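Local atomic coordinates of 2-oxo-1,2-dihydroquinoline 8-monooxygenase, oxygenase component (Pseudomonas putida, PDB entry 1Z02), a protein that probably hydroxylates 2-oxo-1,2-dihydroquinoline at carbon 8, as the trimeric oxygenase component of a monooxygenase that carries a Rieske [2Fe-2S] centre and a mononuclear iron. Residues P32-F40 against G207-N215. Residues are numbered along the deposited sequence; the frame is centred on the assembly and turned at random.
Sequences PYKDAAWGF and GNWRIACEN
Arg210 reaches from the first turn of helix 209-216 to the backbone carbonyls of Tyr33 and Lys34. Its NH2 donates to Tyr33 O at 2.7 Å, in the guanidinium plane and on a lone pair of the carbonyl, and more weakly to Lys34 O. Arginine suits the place because one flat group serves several acceptors. The indole of Trp209 makes the second polar link, NE1 to Ala36 O (3.0 Å, 165° at the oxygen), its one N-H lying near the ring plane. Ala36 O also accepts from Gly39 N, closing the type I turn, so two donors grip it. Tyr33 OH bonds weakly to Glu214 OE1.

Apolar and ring contacts accompany these bonds. Tyrosine offers a face besides its hydroxyl: Tyr33, its CG turned away from the backbone N (chi1 -174°), lays its ring against Arg210 CD, 4.1 Å from the centroid, a CH-pi contact. Phe40 CE1 meets the flat indole edge at Trp209 CH2 (3.7 Å). At Gly39 a CB would press on Trp38 O, which calls for glycine.

Replacing Arg210 by a leucine would probably leave Tyr33 O and Lys34 O without their side-chain donor. Glu214 also pairs with Arg398 and with Arg87 of the second subunit; through the weak Tyr33 bond it links residues 32-40 to the iron-binding part of the chain and to that subunit.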
# COMPACT_ATOMS: atom_id res chain seq x y z
N PRO A 32 0.49 21.10 21.01
CA PRO A 32 0.37 21.59 19.63
C PRO A 32 1.39 20.92 18.69
O PRO A 32 1.10 20.69 17.51
CB PRO A 32 0.63 23.09 19.77
CG PRO A 32 0.06 23.39 21.12
CD PRO A 32 0.59 22.23 21.95
N TYR A 33 2.57 20.61 19.22
CA TYR A 33 3.63 19.95 18.46
C TYR A 33 3.24 18.50 18.18
O TYR A 33 3.54 17.96 17.12
CB TYR A 33 4.95 20.01 19.25
CG TYR A 33 6.17 19.49 18.52
CD1 TYR A 33 6.51 18.14 18.57
CD2 TYR A 33 7.02 20.35 17.83
CE1 TYR A 33 7.67 17.66 17.94
CE2 TYR A 33 8.18 19.89 17.19
CZ TYR A 33 8.50 18.54 17.26
OH TYR A 33 9.66 18.08 16.68
N LYS A 34 2.57 17.87 19.14
CA LYS A 34 2.12 16.49 18.96
C LYS A 34 1.05 16.46 17.88
O LYS A 34 0.86 15.45 17.19
CB LYS A 34 1.53 15.94 20.25
CG LYS A 34 2.49 15.75 21.40
CD LYS A 34 1.77 15.00 22.52
CE LYS A 34 2.70 14.66 23.67
NZ LYS A 34 2.02 13.71 24.62
N ASP A 35 0.33 17.57 17.76
CA ASP A 35 -0.74 17.72 16.79
C ASP A 35 -0.27 18.16 15.41
O ASP A 35 -1.04 18.13 14.45
CB ASP A 35 -1.76 18.75 17.28
CG ASP A 35 -2.46 18.31 18.55
OD1 ASP A 35 -3.08 19.19 19.20
OD2 ASP A 35 -2.41 17.11 18.89
N ALA A 36 1.00 18.58 15.30
CA ALA A 36 1.53 19.07 14.03
C ALA A 36 2.16 18.04 13.08
O ALA A 36 3.20 18.30 12.47
CB ALA A 36 2.52 20.21 14.32
N ALA A 37 1.52 16.89 12.92
CA ALA A 37 2.06 15.86 12.03
C ALA A 37 2.24 16.35 10.59
O ALA A 37 3.26 16.06 9.96
CB ALA A 37 1.15 14.63 12.06
N TRP A 38 1.26 17.10 10.08
CA TRP A 38 1.33 17.61 8.71
C TRP A 38 2.21 18.85 8.57
O TRP A 38 2.41 19.35 7.47
CB TRP A 38 -0.07 17.91 8.19
CG TRP A 38 -0.84 16.67 7.88
CD1 TRP A 38 -1.52 15.88 8.76
CD2 TRP A 38 -0.99 16.06 6.59
NE1 TRP A 38 -2.08 14.81 8.10
CE2 TRP A 38 -1.77 14.90 6.77
CE3 TRP A 38 -0.53 16.38 5.31
CZ2 TRP A 38 -2.10 14.05 5.71
CZ3 TRP A 38 -0.86 15.54 4.25
CH2 TRP A 38 -1.64 14.39 4.46
N GLY A 39 2.72 19.33 9.70
CA GLY A 39 3.59 20.50 9.69
C GLY A 39 2.97 21.80 10.15
O GLY A 39 1.75 21.91 10.31
N PHE A 40 3.82 22.80 10.37
CA PHE A 40 3.38 24.13 10.79
C PHE A 40 3.16 24.94 9.52
O PHE A 40 4.08 25.10 8.71
CB PHE A 40 4.44 24.79 11.68
CG PHE A 40 4.57 24.16 13.04
CD1 PHE A 40 5.80 23.73 13.52
CD2 PHE A 40 3.45 23.99 13.86
CE1 PHE A 40 5.92 23.15 14.77
CE2 PHE A 40 3.57 23.41 15.13
CZ PHE A 40 4.81 22.99 15.58
N GLY A 207 9.30 9.16 6.48
CA GLY A 207 8.89 9.26 7.86
C GLY A 207 8.47 10.69 8.13
O GLY A 207 8.70 11.58 7.31
N ASN A 208 7.88 10.92 9.30
CA ASN A 208 7.40 12.24 9.70
C ASN A 208 8.54 13.24 9.90
O ASN A 208 9.61 12.87 10.38
CB ASN A 208 6.59 12.12 10.98
CG ASN A 208 6.00 13.45 11.41
OD1 ASN A 208 5.03 13.93 10.83
ND2 ASN A 208 6.60 14.05 12.43
N TRP A 209 8.28 14.51 9.56
CA TRP A 209 9.27 15.57 9.68
C TRP A 209 9.84 15.87 11.07
O TRP A 209 11.03 16.18 11.19
CB TRP A 209 8.73 16.88 9.08
CG TRP A 209 7.70 17.57 9.94
CD1 TRP A 209 6.37 17.29 10.02
CD2 TRP A 209 7.95 18.64 10.86
NE1 TRP A 209 5.77 18.13 10.93
CE2 TRP A 209 6.71 18.96 11.47
CE3 TRP A 209 9.09 19.36 11.24
CZ2 TRP A 209 6.58 19.98 12.43
CZ3 TRP A 209 8.97 20.37 12.20
CH2 TRP A 209 7.72 20.66 12.78
N ARG A 210 9.00 15.81 12.10
CA ARG A 210 9.44 16.11 13.46
C ARG A 210 10.55 15.17 13.92
O ARG A 210 11.51 15.60 14.55
CB ARG A 210 8.25 16.01 14.43
CG ARG A 210 7.12 16.98 14.14
CD ARG A 210 5.85 16.63 14.92
NE ARG A 210 5.25 15.38 14.46
CZ ARG A 210 4.11 14.88 14.94
NH1 ARG A 210 3.65 13.73 14.46
NH2 ARG A 210 3.44 15.53 15.88
N ILE A 211 10.41 13.89 13.60
CA ILE A 211 11.40 12.90 14.00
C ILE A 211 12.74 13.18 13.32
O ILE A 211 13.80 12.95 13.89
CB ILE A 211 10.93 11.48 13.63
CG1 ILE A 211 9.62 11.17 14.36
CG2 ILE A 211 11.99 10.46 13.98
CD1 ILE A 211 9.66 11.38 15.89
N ALA A 212 12.68 13.65 12.08
CA ALA A 212 13.89 13.97 11.33
C ALA A 212 14.53 15.25 11.88
O ALA A 212 15.74 15.31 12.07
CB ALA A 212 13.54 14.16 9.85
N CYS A 213 13.71 16.27 12.13
CA CYS A 213 14.19 17.55 12.65
C CYS A 213 14.92 17.41 13.98
O CYS A 213 16.00 17.97 14.17
CB CYS A 213 13.01 18.53 12.83
SG CYS A 213 13.46 20.16 13.54
N GLU A 214 14.34 16.65 14.91
CA GLU A 214 14.96 16.47 16.22
C GLU A 214 16.32 15.79 16.15
O GLU A 214 17.21 16.07 16.94
CB GLU A 214 14.01 15.73 17.17
CG GLU A 214 12.76 16.56 17.45
CD GLU A 214 11.79 15.94 18.43
OE1 GLU A 214 10.67 16.50 18.58
OE2 GLU A 214 12.13 14.91 19.07
N ASN A 215 16.48 14.89 15.18
CA ASN A 215 17.75 14.21 15.02
C ASN A 215 18.78 15.22 14.55
O ASN A 215 19.94 15.17 14.95
CB ASN A 215 17.62 13.07 13.99
CG ASN A 215 18.93 12.75 13.29
OD1 ASN A 215 19.26 13.37 12.27
ND2 ASN A 215 19.68 11.78 13.82
O HOH W 1 1.36 12.74 15.42